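Local coordinates for probable M18-family aminopeptidase 1 (Thermotoga maritima, PDB 2GLF), which probably acts as a metal-dependent aminopeptidase of the M18 family, releasing amino acids from the N-terminal ends of peptides, at residues T32-V37 against S222-V227; D99-P104 against K180-M185; N204-L209 against I215-F220. One frame throughout, in Å; residues are numbered along the deposited sequence.

Interaction 1: T32-V37 against S222-V227; sequences TERMTV and SGEIEV
The capped first turn of helix 33-45 faces strand 223-229 of the antiparallel sheet, with Thr32, Glu33 and Arg34 set against the carboxylates of Glu224 and Glu226. Thr32 is the N-cap: its OG1 accepts from Met35 N at 3.2 Å. That hydroxyl lies between the backbone N and the carbonyl carbon (chi1 68°), and CB and CG2 are left to meet Glu226; CB sits 3.3 Å from Glu226 OE1. Glu33, bent at chi2, brings its carboxylate to that of Glu226, the two planes 43° apart, with Glu33 OE1 3.2 Å from Glu226 OE2. These are two acceptors, a like-charged pair rather than a bond. Arg97 probably eases it, since its NH1 forms a salt bridge with Glu226 OE2 while its NH2 is in a long, weak ion pair with Glu33 OE2. The contact joins the start of a helix to one face of a sheet, through alternate strand residues that point the same way. Further along, Glu224 OE2 lies at the edge of the Arg34 guanidinium, near its plane, in a salt bridge to Arg34 NH1 of 2.8 Å whose detail is doubtful because NH1 is less surely placed. Glu224 OE2 is shared with Lys71 of the same chain. In a second subunit, Glu371 pairs with Arg34 NH2 and Lys355 with Glu224 OE1, both as salt bridges.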
# COMPACT_ATOMS: atom_id res chain seq x y z
N THR A 32 17.73 -6.93 -43.44
CA THR A 32 17.29 -8.22 -42.94
C THR A 32 18.42 -9.22 -43.14
O THR A 32 19.34 -8.96 -43.91
CB THR A 32 16.04 -8.69 -43.69
OG1 THR A 32 16.38 -8.99 -45.04
CG2 THR A 32 14.99 -7.59 -43.67
N GLU A 33 18.35 -10.36 -42.45
CA GLU A 33 19.40 -11.36 -42.57
C GLU A 33 19.46 -11.98 -43.96
O GLU A 33 20.54 -12.33 -44.44
CB GLU A 33 19.25 -12.46 -41.50
CG GLU A 33 18.12 -13.44 -41.72
CD GLU A 33 16.75 -12.83 -41.49
OE1 GLU A 33 15.74 -13.51 -41.75
OE2 GLU A 33 16.69 -11.66 -41.03
N ARG A 34 18.32 -12.12 -44.61
CA ARG A 34 18.30 -12.69 -45.95
C ARG A 34 18.97 -11.70 -46.91
O ARG A 34 19.61 -12.10 -47.88
CB ARG A 34 16.86 -12.97 -46.41
CG ARG A 34 16.08 -13.81 -45.43
CD ARG A 34 14.62 -13.95 -45.85
NE ARG A 34 14.44 -15.03 -46.80
CZ ARG A 34 13.93 -16.21 -46.49
NH1 ARG A 34 13.54 -16.47 -45.26
NH2 ARG A 34 13.83 -17.15 -47.43
N MSE A 35 18.82 -10.41 -46.62
CA MSE A 35 19.41 -9.37 -47.45
C MSE A 35 20.91 -9.26 -47.23
O MSE A 35 21.67 -9.07 -48.18
CB MSE A 35 18.75 -8.03 -47.16
CG MSE A 35 17.74 -7.58 -48.20
SE MSE A 35 16.63 -6.11 -47.60
CE MSE A 35 15.15 -7.17 -46.99
N THR A 36 21.34 -9.36 -45.97
CA THR A 36 22.76 -9.25 -45.67
C THR A 36 23.49 -10.40 -46.33
O THR A 36 24.54 -10.20 -46.94
CB THR A 36 23.02 -9.28 -44.16
OG1 THR A 36 22.09 -8.41 -43.50
CG2 THR A 36 24.44 -8.80 -43.85
N VAL A 37 22.94 -11.60 -46.23
CA VAL A 37 23.58 -12.76 -46.85
C VAL A 37 23.76 -12.48 -48.34
O VAL A 37 24.86 -12.62 -48.87
CB VAL A 37 22.75 -14.05 -46.66
CG1 VAL A 37 23.20 -15.13 -47.65
CG2 VAL A 37 22.93 -14.56 -45.23
N SER A 222 2.91 -19.36 -45.67
CA SER A 222 4.17 -19.85 -46.21
C SER A 222 4.99 -18.65 -46.64
O SER A 222 5.37 -18.52 -47.80
CB SER A 222 3.92 -20.76 -47.41
OG SER A 222 3.12 -20.10 -48.39
N GLY A 223 5.24 -17.75 -45.69
CA GLY A 223 6.01 -16.56 -45.99
C GLY A 223 6.63 -15.94 -44.76
O GLY A 223 6.24 -16.22 -43.63
N GLU A 224 7.62 -15.08 -44.99
CA GLU A 224 8.31 -14.40 -43.91
C GLU A 224 8.52 -12.92 -44.22
O GLU A 224 9.38 -12.57 -45.03
CB GLU A 224 9.65 -15.08 -43.63
CG GLU A 224 9.56 -16.09 -42.50
CD GLU A 224 10.81 -16.95 -42.33
OE1 GLU A 224 10.96 -17.54 -41.24
OE2 GLU A 224 11.62 -17.04 -43.28
N ILE A 225 7.73 -12.07 -43.59
CA ILE A 225 7.84 -10.63 -43.79
C ILE A 225 8.44 -10.00 -42.54
O ILE A 225 8.10 -10.37 -41.42
CB ILE A 225 6.47 -9.97 -44.06
CG1 ILE A 225 5.76 -10.68 -45.20
CG2 ILE A 225 6.67 -8.50 -44.40
CD1 ILE A 225 6.49 -10.59 -46.52
N GLU A 226 9.33 -9.04 -42.74
CA GLU A 226 9.96 -8.36 -41.62
C GLU A 226 9.75 -6.84 -41.75
O GLU A 226 9.98 -6.25 -42.80
CB GLU A 226 11.46 -8.70 -41.58
CG GLU A 226 11.75 -10.21 -41.61
CD GLU A 226 13.16 -10.57 -41.12
OE1 GLU A 226 14.07 -9.72 -41.19
OE2 GLU A 226 13.35 -11.72 -40.66
N VAL A 227 9.29 -6.23 -40.66
CA VAL A 227 9.05 -4.79 -40.64
C VAL A 227 10.30 -4.14 -40.09
O VAL A 227 10.79 -4.52 -39.04
CB VAL A 227 7.82 -4.44 -39.76
CG1 VAL A 227 7.64 -2.93 -39.69
CG2 VAL A 227 6.57 -5.10 -40.33

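Interaction 2: D99-P104 against K180-M185; sequences DFKPNP and KGENLM
Lys101 reaches Glu182 through a nearly straight chain, its CG anti to the carbonyl carbon (chi1 -80°) and every later torsion close to 180°, whereas Glu182 is bent at chi2 (-62°), which turns its carboxylate back to the strand although its CB leads away from it. The two side chains cross at about a right angle, the ammonium meeting one carboxylate oxygen. Lys101 NZ donates to Glu182 OE2 at 2.6 Å, a hydrogen-bonded salt bridge that uses the syn lone pair of OE2, on the side of the other oxygen. Glu182 OE1 stays 3.7 Å from Lys101 NZ, so within this carboxylate only OE2 grips the ammonium.

The remaining oxygen has its own mate, Lys115, in a salt bridge to OE1, and a second subunit adds Asp340 to Lys101 NZ and the backbone N of Val395 to Glu182 OE2. A carboxylate lying among two lysines and a backbone N-H is likely to remain ionised. An alanine in place of Glu182 would probably leave Lys101 with Asp340 of the second subunit as its main counter-charge and deprive Lys115 of its mate.

Glu182 sits in the short 3-10 turn 181-183, closed by Leu184 N to Gly181 O at 2.8 Å, and Leu184 then centres an inverse gamma turn. The pair ties the loop leading into strand 185-189 to strand 97-108; strand 111-119, which carries Lys115, lies between those two strands in the six-stranded antiparallel sheet.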
# COMPACT_ATOMS: atom_id res chain seq x y z
N ASP A 99 7.86 -9.13 -37.14
CA ASP A 99 7.52 -10.11 -38.17
C ASP A 99 6.02 -10.15 -38.39
O ASP A 99 5.26 -10.14 -37.43
CB ASP A 99 7.96 -11.52 -37.76
CG ASP A 99 9.46 -11.71 -37.71
OD1 ASP A 99 10.20 -10.95 -38.39
OD2 ASP A 99 9.91 -12.64 -37.00
N PHE A 100 5.60 -10.18 -39.65
CA PHE A 100 4.18 -10.29 -39.97
C PHE A 100 3.75 -11.65 -39.40
O PHE A 100 4.49 -12.63 -39.52
CB PHE A 100 3.98 -10.35 -41.49
CG PHE A 100 3.78 -9.01 -42.15
CD1 PHE A 100 4.28 -7.84 -41.59
CD2 PHE A 100 3.13 -8.93 -43.38
CE1 PHE A 100 4.13 -6.62 -42.25
CE2 PHE A 100 2.98 -7.73 -44.04
CZ PHE A 100 3.48 -6.57 -43.47
N LYS A 101 2.58 -11.73 -38.77
CA LYS A 101 2.12 -13.02 -38.26
C LYS A 101 1.71 -13.86 -39.46
O LYS A 101 1.63 -13.35 -40.58
CB LYS A 101 0.91 -12.84 -37.34
CG LYS A 101 1.24 -12.41 -35.93
CD LYS A 101 0.02 -12.51 -35.04
CE LYS A 101 0.35 -12.16 -33.60
NZ LYS A 101 -0.88 -12.10 -32.78
N PRO A 102 1.44 -15.16 -39.26
CA PRO A 102 1.04 -16.00 -40.40
C PRO A 102 -0.18 -15.43 -41.15
O PRO A 102 -0.20 -15.41 -42.38
CB PRO A 102 0.78 -17.35 -39.75
CG PRO A 102 1.80 -17.37 -38.64
CD PRO A 102 1.65 -15.98 -38.06
N ASN A 103 -1.20 -14.99 -40.41
CA ASN A 103 -2.37 -14.38 -41.04
C ASN A 103 -2.35 -12.94 -40.54
O ASN A 103 -3.10 -12.58 -39.64
CB ASN A 103 -3.67 -15.05 -40.59
CG ASN A 103 -3.71 -16.52 -40.92
OD1 ASN A 103 -3.40 -16.93 -42.03
ND2 ASN A 103 -4.10 -17.33 -39.94
N PRO A 104 -1.47 -12.10 -41.13
CA PRO A 104 -1.31 -10.69 -40.76
C PRO A 104 -2.43 -9.73 -41.16
O PRO A 104 -2.64 -8.72 -40.48
CB PRO A 104 0.00 -10.32 -41.44
CG PRO A 104 -0.10 -11.07 -42.73
CD PRO A 104 -0.62 -12.43 -42.28
N LYS A 180 1.82 -2.67 -25.70
CA LYS A 180 1.59 -4.09 -25.90
C LYS A 180 1.97 -4.53 -27.31
O LYS A 180 1.69 -3.82 -28.29
CB LYS A 180 0.13 -4.42 -25.59
CG LYS A 180 -0.21 -4.16 -24.14
CD LYS A 180 -1.68 -4.37 -23.86
CE LYS A 180 -2.00 -4.07 -22.40
NZ LYS A 180 -3.46 -4.16 -22.10
N GLY A 181 2.61 -5.69 -27.39
CA GLY A 181 3.02 -6.23 -28.68
C GLY A 181 1.85 -6.41 -29.62
O GLY A 181 1.92 -6.06 -30.79
N GLU A 182 0.75 -6.96 -29.10
CA GLU A 182 -0.45 -7.19 -29.90
C GLU A 182 -0.94 -5.97 -30.68
O GLU A 182 -1.67 -6.11 -31.66
CB GLU A 182 -1.58 -7.71 -29.02
CG GLU A 182 -1.63 -9.22 -28.88
CD GLU A 182 -1.85 -9.91 -30.21
OE1 GLU A 182 -2.75 -9.48 -30.97
OE2 GLU A 182 -1.15 -10.90 -30.49
N ASN A 183 -0.53 -4.78 -30.25
CA ASN A 183 -0.96 -3.56 -30.91
C ASN A 183 0.04 -3.03 -31.94
O ASN A 183 -0.19 -1.98 -32.53
CB ASN A 183 -1.24 -2.45 -29.89
CG ASN A 183 -2.44 -2.76 -29.02
OD1 ASN A 183 -3.39 -3.41 -29.45
ND2 ASN A 183 -2.42 -2.26 -27.79
N LEU A 184 1.15 -3.72 -32.14
CA LEU A 184 2.13 -3.26 -33.12
C LEU A 184 1.66 -3.74 -34.50
O LEU A 184 2.15 -4.72 -35.03
CB LEU A 184 3.51 -3.83 -32.79
CG LEU A 184 4.01 -3.39 -31.41
CD1 LEU A 184 5.29 -4.13 -31.02
CD2 LEU A 184 4.24 -1.89 -31.43
N MSE A 185 0.68 -3.02 -35.05
CA MSE A 185 0.12 -3.37 -36.35
C MSE A 185 0.26 -2.20 -37.31
O MSE A 185 -0.12 -1.07 -36.98
CB MSE A 185 -1.36 -3.71 -36.18
CG MSE A 185 -1.70 -4.24 -34.81
SE MSE A 185 -3.51 -4.90 -34.64
CE MSE A 185 -4.43 -3.21 -34.46

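Interaction 3: N204-L209 against I215-F220; sequences NVLKIL and ITEEDF
Ile215, just past the end of helix 200-213, turns back on Leu209 in that helix. Its CG1 lies between the backbone N and the carbonyl carbon (chi1 59°), which lays CG1 against the backbone of Leu209, 3.4 Å from Leu209 O, and lets Ile215 CD1 meet Leu209 CD2 at 4.0 Å. The carbonyl of the same isoleucine takes part in a water bridge: one water donates to Ile215 O at 3.0 Å and to Leu206 O at 2.7 Å, joining two backbone acceptors that could not bond to each other. Ile215 O also accepts from Asn210 ND2.

At Thr216 the backbone N donates to Asp219 OD1 in a nearly straight bond (165°), arriving from above the carboxylate plane, while Asp219 N returns a bond to Thr216 O. Residues 217-220 have helical backbone angles, and this part of the connection from helix 200-213 to strand 223-229 folds back alongside the helix it has just left.

Glu217 presents its aliphatic part to the helix, with CB 3.8 Å from Leu206 CD2, while its carboxylate is engaged by Lys202 through OE2. Glu218 and Asp219 instead use their carboxylates on Arg377 of a second subunit. Phe220 turns its ring edge to Leu209, whose CD1 lies in the ring plane 3.7 Å from Phe220 CZ. Leu209 is therefore divided between its branches, CD1 to the phenylalanine and CD2 to the isoleucine. Leu138 of strand 132-139 also touches both Ile215 and Phe220.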
# COMPACT_ATOMS: atom_id res chain seq x y z
N ASN A 204 -9.81 -4.70 -50.51
CA ASN A 204 -9.13 -3.80 -51.42
C ASN A 204 -7.63 -4.06 -51.36
O ASN A 204 -6.97 -4.20 -52.39
CB ASN A 204 -9.41 -2.34 -51.05
CG ASN A 204 -8.93 -1.39 -52.12
OD1 ASN A 204 -9.42 -1.41 -53.24
ND2 ASN A 204 -7.95 -0.56 -51.78
N VAL A 205 -7.09 -4.12 -50.14
CA VAL A 205 -5.67 -4.39 -49.97
C VAL A 205 -5.32 -5.72 -50.64
O VAL A 205 -4.34 -5.82 -51.38
CB VAL A 205 -5.31 -4.46 -48.48
CG1 VAL A 205 -3.92 -5.06 -48.28
CG2 VAL A 205 -5.38 -3.08 -47.89
N LEU A 206 -6.14 -6.74 -50.39
CA LEU A 206 -5.92 -8.06 -50.97
C LEU A 206 -5.90 -8.01 -52.49
O LEU A 206 -5.15 -8.75 -53.13
CB LEU A 206 -6.99 -9.04 -50.51
CG LEU A 206 -6.74 -9.68 -49.15
CD1 LEU A 206 -7.90 -10.59 -48.81
CD2 LEU A 206 -5.43 -10.47 -49.18
N LYS A 207 -6.74 -7.15 -53.05
CA LYS A 207 -6.82 -6.99 -54.50
C LYS A 207 -5.55 -6.33 -55.01
O LYS A 207 -4.97 -6.76 -56.01
CB LYS A 207 -8.05 -6.15 -54.85
CG LYS A 207 -8.21 -5.86 -56.32
CD LYS A 207 -9.68 -5.69 -56.66
CE LYS A 207 -9.86 -4.84 -57.89
NZ LYS A 207 -9.35 -3.47 -57.63
N ILE A 208 -5.11 -5.29 -54.32
CA ILE A 208 -3.89 -4.60 -54.71
C ILE A 208 -2.77 -5.64 -54.68
O ILE A 208 -2.00 -5.76 -55.63
CB ILE A 208 -3.56 -3.46 -53.72
CG1 ILE A 208 -4.63 -2.37 -53.84
CG2 ILE A 208 -2.17 -2.89 -53.99
CD1 ILE A 208 -4.46 -1.26 -52.84
N LEU A 209 -2.70 -6.39 -53.59
CA LEU A 209 -1.68 -7.42 -53.41
C LEU A 209 -1.67 -8.50 -54.49
O LEU A 209 -0.61 -8.98 -54.90
CB LEU A 209 -1.84 -8.08 -52.04
CG LEU A 209 -1.28 -7.29 -50.87
CD1 LEU A 209 -1.73 -7.93 -49.56
CD2 LEU A 209 0.23 -7.24 -50.97
N ILE A 215 -0.37 -12.77 -55.52
CA ILE A 215 -0.55 -13.56 -54.31
C ILE A 215 -1.97 -13.61 -53.76
O ILE A 215 -2.83 -12.81 -54.12
CB ILE A 215 0.40 -13.08 -53.17
CG1 ILE A 215 0.14 -11.60 -52.85
CG2 ILE A 215 1.84 -13.28 -53.58
CD1 ILE A 215 1.00 -11.08 -51.70
N THR A 216 -2.18 -14.58 -52.88
CA THR A 216 -3.45 -14.80 -52.22
C THR A 216 -3.17 -14.71 -50.71
O THR A 216 -2.03 -14.88 -50.28
CB THR A 216 -4.02 -16.19 -52.57
OG1 THR A 216 -5.29 -16.37 -51.95
CG2 THR A 216 -3.08 -17.29 -52.10
N GLU A 217 -4.20 -14.45 -49.93
CA GLU A 217 -4.04 -14.31 -48.49
C GLU A 217 -3.38 -15.50 -47.81
O GLU A 217 -2.59 -15.32 -46.87
CB GLU A 217 -5.39 -14.04 -47.84
CG GLU A 217 -5.32 -13.83 -46.35
CD GLU A 217 -6.66 -13.43 -45.78
OE1 GLU A 217 -7.69 -13.83 -46.37
OE2 GLU A 217 -6.68 -12.72 -44.75
N GLU A 218 -3.69 -16.72 -48.26
CA GLU A 218 -3.08 -17.90 -47.65
C GLU A 218 -1.57 -17.98 -47.87
O GLU A 218 -0.88 -18.76 -47.22
CB GLU A 218 -3.75 -19.17 -48.17
CG GLU A 218 -3.16 -20.45 -47.58
CD GLU A 218 -3.85 -21.70 -48.07
OE1 GLU A 218 -3.20 -22.76 -48.09
OE2 GLU A 218 -5.04 -21.62 -48.44
N ASP A 219 -1.07 -17.15 -48.79
CA ASP A 219 0.36 -17.13 -49.09
C ASP A 219 1.20 -16.49 -48.01
O ASP A 219 2.41 -16.70 -47.96
CB ASP A 219 0.61 -16.43 -50.43
CG ASP A 219 0.15 -17.24 -51.61
OD1 ASP A 219 0.20 -16.73 -52.75
OD2 ASP A 219 -0.27 -18.40 -51.41
N PHE A 220 0.59 -15.70 -47.13
CA PHE A 220 1.35 -15.08 -46.05
C PHE A 220 1.84 -16.14 -45.09
O PHE A 220 2.90 -15.99 -44.48
CB PHE A 220 0.50 -14.06 -45.28
CG PHE A 220 0.32 -12.76 -45.99
CD1 PHE A 220 -0.93 -12.37 -46.45
CD2 PHE A 220 1.40 -11.91 -46.19
CE1 PHE A 220 -1.09 -11.15 -47.12
CE2 PHE A 220 1.25 -10.69 -46.86
CZ PHE A 220 0.00 -10.31 -47.32
O HOH W 1 -5.13 -11.45 -52.69

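How the interactions relate
Interactions 1 and 2 share the six-stranded antiparallel sheet: strands 223-229 and 97-108 are neighbours in it, Ile225 O lies 3.1 Å from Phe100 N, a probable hydrogen bond, and the centres of the two contacts are about 16 Å apart. Interaction 3 meets interaction 2 where Phe220 CB packs 3.6 Å from Pro104 CD, and its second segment ends one residue before that of interaction 1 begins. Interaction 1 is the one near the metal centre, with the Glu33 side chain about 8 Å from that of the metal ligand His92 and about 13 Å from a bound manganese ion; the other two lie away from it. All three contacts also touch a second subunit of the twelve-chain assembly.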